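PDB 3GRC: sensor protein, Kinase from Polaromonas sp. JS666, which is the receiver domain of a putative sensor histidine kinase and probably accepts a phosphoryl group in two-component signalling. Local coordinates for residues A19-L22 with N23-E27; E44-R48 with R49-A53; S87-A90 with R91-E94. All coordinates share one frame; numbering follows the deposited sequence.

In the fold
The three contacts follow one another along a single CheY-like receiver domain, in which helices alternate with the strands of a five-stranded parallel sheet; none nests within or crosses another. Interaction 1 comes first, within helix 16-28, the crossover between strands 8-12 and 32-36. Interaction 2 covers the passage from the C-terminal part of helix 39-48 toward strand 53-56, beside strand 8-12. Interaction 3 lies where strand 82-86 gives way to helix 90-97. Each spans residues only a few places apart, and none touches another. The centres of interactions 2 and 3 are about 24 Å apart, on opposite sides of the centre of the chain.

Interaction 1 of 3, residues A19-L22 with N23-E27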
# COMPACT_ATOMS: atom_id res chain seq x y z
N ALA A 19 0.50 8.38 -8.23
CA ALA A 19 -0.15 8.66 -6.95
C ALA A 19 -1.56 9.18 -7.24
O ALA A 19 -2.53 8.74 -6.63
CB ALA A 19 0.63 9.71 -6.15
N ARG A 20 -1.66 10.09 -8.19
CA ARG A 20 -2.94 10.65 -8.58
C ARG A 20 -3.81 9.58 -9.25
O ARG A 20 -5.02 9.54 -9.03
CB ARG A 20 -2.74 11.87 -9.50
CG ARG A 20 -4.03 12.56 -9.98
CD ARG A 20 -4.95 13.05 -8.84
NE ARG A 20 -5.97 13.96 -9.34
CZ ARG A 20 -7.17 14.15 -8.79
NH1 ARG A 20 -7.54 13.49 -7.70
NH2 ARG A 20 -8.02 15.00 -9.36
N LEU A 21 -3.22 8.72 -10.07
CA LEU A 21 -4.00 7.66 -10.74
C LEU A 21 -4.63 6.79 -9.64
O LEU A 21 -5.83 6.49 -9.69
CB LEU A 21 -3.11 6.78 -11.64
CG LEU A 21 -3.73 5.53 -12.32
CD1 LEU A 21 -4.82 5.94 -13.30
CD2 LEU A 21 -2.65 4.70 -13.06
N LEU A 22 -3.82 6.39 -8.66
CA LEU A 22 -4.34 5.55 -7.58
C LEU A 22 -5.46 6.30 -6.84
O LEU A 22 -6.53 5.74 -6.62
CB LEU A 22 -3.22 5.14 -6.60
CG LEU A 22 -2.24 4.07 -7.13
CD1 LEU A 22 -1.05 3.97 -6.21
CD2 LEU A 22 -2.95 2.72 -7.23
N ASN A 23 -5.21 7.56 -6.51
CA ASN A 23 -6.22 8.37 -5.83
C ASN A 23 -7.54 8.33 -6.62
O ASN A 23 -8.59 8.09 -6.04
CB ASN A 23 -5.73 9.82 -5.67
CG ASN A 23 -6.74 10.71 -4.97
OD1 ASN A 23 -7.15 11.73 -5.51
ND2 ASN A 23 -7.14 10.34 -3.76
N LEU A 24 -7.48 8.56 -7.94
CA LEU A 24 -8.68 8.54 -8.78
C LEU A 24 -9.31 7.15 -8.96
O LEU A 24 -10.54 7.04 -8.91
CB LEU A 24 -8.37 9.15 -10.15
CG LEU A 24 -8.03 10.63 -10.04
CD1 LEU A 24 -7.40 11.13 -11.35
CD2 LEU A 24 -9.31 11.41 -9.68
N MSE A 25 -8.51 6.10 -9.16
CA MSE A 25 -9.04 4.72 -9.29
C MSE A 25 -9.72 4.27 -7.98
O MSE A 25 -10.77 3.62 -7.99
CB MSE A 25 -7.92 3.70 -9.59
CG MSE A 25 -7.27 3.75 -10.94
SE MSE A 25 -5.96 2.30 -11.10
CE MSE A 25 -5.64 2.56 -13.02
N LEU A 26 -9.09 4.59 -6.86
CA LEU A 26 -9.64 4.20 -5.58
C LEU A 26 -11.00 4.84 -5.34
O LEU A 26 -11.92 4.20 -4.83
CB LEU A 26 -8.67 4.57 -4.46
CG LEU A 26 -7.44 3.67 -4.47
CD1 LEU A 26 -6.55 3.91 -3.23
CD2 LEU A 26 -7.93 2.25 -4.50
N GLU A 27 -11.11 6.11 -5.72
CA GLU A 27 -12.36 6.83 -5.57
C GLU A 27 -13.44 6.11 -6.39
O GLU A 27 -14.54 5.90 -5.90
CB GLU A 27 -12.21 8.28 -6.04
CG GLU A 27 -13.51 9.09 -5.95
CD GLU A 27 -13.32 10.57 -6.27
OE1 GLU A 27 -12.81 10.89 -7.37
OE2 GLU A 27 -13.67 11.41 -5.42
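Met-25, a selenomethionine, donates its backbone N-H to Leu-21 O, N to O 2.8 Å, with an almost straight N-H...O angle of 169°. It is one of four successive i to i+4 bonds of helix 16-28, running from Ala-19 O to Leu-26 N. The Leu-21 and Met-25 side chains meet as well: the Met-25 methyl CE presses on Leu-21 CD1 at 3.5 Å, tighter than an ordinary carbon contact. On the neighbouring flank of the helix, Arg-20 bends at chi2 (57°) and carries its guanidinium past Leu-24, whose methyl CD2 sits 3.3 Å above one face, toward the rim. At the edge of the same group, Arg-20 NH1 makes a short but bent and weak bond of 2.8 Å to Asn-23 OD1, the amide and guanidinium planes being only 27° apart. Asn-23 ND2 bonds in turn to Ser-33 OG on strand 32-36. On the buried side Leu-22 and Leu-26 rest on Ile-11 of strand 8-12 and on helix 114-128. A cation at OD1 and a hydroxyl at ND2 probably favour one orientation of the Asn-23 amide; the Ser-33 bond ties this amphipathic helix to the sheet, and the arginine adds a weak outer hold.

Interaction 2 of 3, residues E44-R48 with R49-A53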
# COMPACT_ATOMS: atom_id res chain seq x y z
N GLU A 44 4.75 8.83 9.27
CA GLU A 44 4.15 9.94 10.00
C GLU A 44 2.63 9.93 9.83
O GLU A 44 1.87 9.90 10.81
CB GLU A 44 4.69 11.27 9.46
CG GLU A 44 4.25 12.49 10.25
CD GLU A 44 4.58 13.82 9.57
OE1 GLU A 44 5.68 13.96 8.98
OE2 GLU A 44 3.74 14.74 9.64
N GLN A 45 2.18 9.94 8.58
CA GLN A 45 0.77 9.99 8.26
C GLN A 45 -0.11 8.82 8.71
O GLN A 45 -1.26 9.02 9.09
CB GLN A 45 0.61 10.18 6.74
CG GLN A 45 -0.79 10.50 6.29
CD GLN A 45 -1.36 11.70 7.00
OE1 GLN A 45 -0.68 12.70 7.18
NE2 GLN A 45 -2.62 11.61 7.41
N VAL A 46 0.43 7.61 8.67
CA VAL A 46 -0.37 6.44 9.03
C VAL A 46 -0.87 6.49 10.47
O VAL A 46 -1.91 5.91 10.79
CB VAL A 46 0.41 5.13 8.79
CG1 VAL A 46 1.47 4.94 9.86
CG2 VAL A 46 -0.55 3.97 8.75
N ALA A 47 -0.14 7.19 11.33
CA ALA A 47 -0.51 7.31 12.73
C ALA A 47 -1.50 8.46 12.96
O ALA A 47 -2.27 8.44 13.92
CB ALA A 47 0.74 7.53 13.58
N ARG A 48 -1.48 9.45 12.07
CA ARG A 48 -2.36 10.60 12.22
C ARG A 48 -3.85 10.27 12.10
O ARG A 48 -4.69 11.07 12.51
CB ARG A 48 -1.99 11.69 11.22
CG ARG A 48 -0.57 12.22 11.36
CD ARG A 48 -0.32 13.33 10.36
NE ARG A 48 -1.20 14.47 10.62
CZ ARG A 48 -1.45 15.45 9.75
NH1 ARG A 48 -0.89 15.44 8.55
NH2 ARG A 48 -2.25 16.45 10.09
N ARG A 49 -4.18 9.12 11.52
CA ARG A 49 -5.59 8.76 11.39
C ARG A 49 -5.80 7.30 11.00
O ARG A 49 -4.86 6.60 10.64
CB ARG A 49 -6.31 9.69 10.40
CG ARG A 49 -5.88 9.59 8.95
CD ARG A 49 -6.60 10.64 8.10
NE ARG A 49 -8.06 10.45 8.07
CZ ARG A 49 -8.93 11.29 7.50
NH1 ARG A 49 -8.52 12.40 6.89
NH2 ARG A 49 -10.22 11.01 7.54
N PRO A 50 -7.05 6.82 11.10
CA PRO A 50 -7.39 5.44 10.76
C PRO A 50 -7.38 5.18 9.25
O PRO A 50 -7.96 5.96 8.48
CB PRO A 50 -8.80 5.28 11.35
CG PRO A 50 -8.82 6.28 12.48
CD PRO A 50 -8.15 7.46 11.84
N TYR A 51 -6.72 4.10 8.85
CA TYR A 51 -6.62 3.70 7.45
C TYR A 51 -7.01 2.22 7.33
O TYR A 51 -6.57 1.41 8.14
CB TYR A 51 -5.20 3.89 6.92
CG TYR A 51 -4.85 5.33 6.62
CD1 TYR A 51 -5.46 6.01 5.57
CD2 TYR A 51 -3.94 6.02 7.43
CE1 TYR A 51 -5.18 7.35 5.34
CE2 TYR A 51 -3.66 7.36 7.21
CZ TYR A 51 -4.29 8.02 6.17
OH TYR A 51 -4.03 9.35 5.98
N ALA A 52 -7.82 1.89 6.34
CA ALA A 52 -8.24 0.51 6.12
C ALA A 52 -7.08 -0.27 5.49
O ALA A 52 -6.96 -1.48 5.69
CB ALA A 52 -9.44 0.46 5.21
N ALA A 53 -6.23 0.43 4.74
CA ALA A 53 -5.11 -0.22 4.10
C ALA A 53 -4.14 0.79 3.49
O ALA A 53 -4.42 1.98 3.42
CB ALA A 53 -5.61 -1.17 3.02
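Arg-49 and Tyr-51, together with Gln-45 from helix 39-48, make most of this contact. Arg-49 follows the helix in an extended backbone conformation, and its aliphatic chain runs alongside Gln-45, the two pointing the same way with Arg-49 CG 4.1 Å from Gln-45 NE2. Their flat ends do not stack, the amide and guanidinium planes being well inclined to each other. Beyond the contact, the Arg-49 guanidinium approaches that of Arg-8, where two like charges come close at the surface.

Tyr-51 turns back toward the helix and lays the edge of its ring against the backbone, with CE2 3.5 Å from Gln-45 O, which lies in the ring plane. Val-46 adds a looser apolar touch, CG2 standing 4.2 Å from Tyr-51 CD2. The polar link is the bond from Gln-45 NE2 to Tyr-51 OH, 3.0 Å long with an N-H...O angle of 152°. Gln-45 reaches it through a bend at chi2 (54°), which brings its amide across the end of the ring at a steep 78° to the ring plane. Since the hydroxyl also bonds Asp-34 OD2, it is held by two partners and probably gives its own proton to that carboxylate. The other end of the amide, Gln-45 OE1, takes a weak bond from Arg-48 NH1 at 3.1 Å.

The arrangement is that of a helix-to-strand connection in the CheY-like alternating alpha/beta fold, the chain leaving helix 39-48 to enter the central strand 53-56.

Interaction 3 of 3, residues S87-A90 with R91-E94; sequences SANA and REGE
Asn-89 and Glu-92 pack through their carbons where helix 90-97 begins, Glu-92 CG lying 3.6 Å from Asn-89 CB. Glu-92 gets there by an unusual route: chi1 of 42° sets CG between the backbone N and the carbonyl carbon, and a sharp bend at chi2 (-93°) folds the chain back over Asn-89. The close-packed part is the first helical turn, where Glu-92 CG also lies 3.4 Å from Asn-89 O. Ala-90 O accepts from Glu-94 N at 2.9 Å, and Asn-89 O takes a weaker, bent bond of 3.0 Å from Gly-93 N; Ala-90 and Gly-93 are both buried. Toward the exposed side the fit slackens. Glu-92 OE2 stands 3.7 Å from Asn-89 ND2, the carboxylate and amide almost perpendicular, while the extended Arg-91 leads away to touch Glu-109. Although Asn-89 holds the N-cap position, its side chain makes no capping bond; OD1 is taken by Asn-59 ND2 instead. The type I turn from Ser-87 to Ala-90 joins strand 82-86 to helix 90-97; Ser-87 OG bonds Asp-57 OD1 just beyond strand 53-56, where receiver domains usually carry their phosphoacceptor aspartate, and the Ser-87 backbone bonds Leu-108 of strand 106-108.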
# COMPACT_ATOMS: atom_id res chain seq x y z
N SER A 87 3.89 -1.89 -7.61
CA SER A 87 5.20 -1.44 -8.04
C SER A 87 5.63 -2.11 -9.32
O SER A 87 5.15 -3.20 -9.66
CB SER A 87 6.20 -1.73 -6.91
OG SER A 87 7.47 -1.18 -7.19
N ALA A 88 6.55 -1.46 -10.02
CA ALA A 88 7.08 -1.94 -11.29
C ALA A 88 7.82 -3.27 -11.17
O ALA A 88 7.70 -4.15 -12.03
CB ALA A 88 8.01 -0.88 -11.87
N ASN A 89 8.59 -3.42 -10.11
CA ASN A 89 9.33 -4.65 -9.91
C ASN A 89 8.66 -5.44 -8.78
O ASN A 89 9.33 -5.97 -7.89
CB ASN A 89 10.78 -4.32 -9.54
CG ASN A 89 11.38 -3.23 -10.44
OD1 ASN A 89 11.16 -2.04 -10.23
ND2 ASN A 89 12.13 -3.65 -11.45
N ALA A 90 7.33 -5.52 -8.83
CA ALA A 90 6.55 -6.21 -7.81
C ALA A 90 6.81 -7.70 -7.73
O ALA A 90 7.01 -8.24 -6.64
CB ALA A 90 5.08 -5.96 -8.03
N ARG A 91 6.81 -8.35 -8.88
CA ARG A 91 7.02 -9.79 -8.96
C ARG A 91 8.38 -10.20 -8.39
O ARG A 91 8.44 -11.07 -7.51
CB ARG A 91 6.87 -10.24 -10.41
CG ARG A 91 6.90 -11.73 -10.64
CD ARG A 91 6.66 -12.03 -12.12
NE ARG A 91 6.82 -13.45 -12.44
CZ ARG A 91 6.67 -13.97 -13.65
NH1 ARG A 91 6.36 -13.19 -14.68
NH2 ARG A 91 6.83 -15.27 -13.84
N GLU A 92 9.46 -9.59 -8.88
CA GLU A 92 10.78 -9.93 -8.37
C GLU A 92 10.94 -9.52 -6.90
O GLU A 92 11.74 -10.10 -6.18
CB GLU A 92 11.88 -9.27 -9.21
CG GLU A 92 11.61 -7.84 -9.63
CD GLU A 92 10.94 -7.73 -11.00
OE1 GLU A 92 9.75 -8.10 -11.14
OE2 GLU A 92 11.61 -7.27 -11.95
N GLY A 93 10.18 -8.51 -6.47
CA GLY A 93 10.26 -8.07 -5.09
C GLY A 93 9.62 -9.11 -4.18
O GLY A 93 10.11 -9.38 -3.09
N GLU A 94 8.53 -9.69 -4.66
CA GLU A 94 7.78 -10.72 -3.94
C GLU A 94 8.61 -12.00 -3.83
O GLU A 94 8.70 -12.61 -2.76
CB GLU A 94 6.47 -11.02 -4.69
CG GLU A 94 5.64 -12.18 -4.12
CD GLU A 94 4.33 -12.38 -4.86
OE1 GLU A 94 4.17 -11.84 -5.97
OE2 GLU A 94 3.45 -13.10 -4.34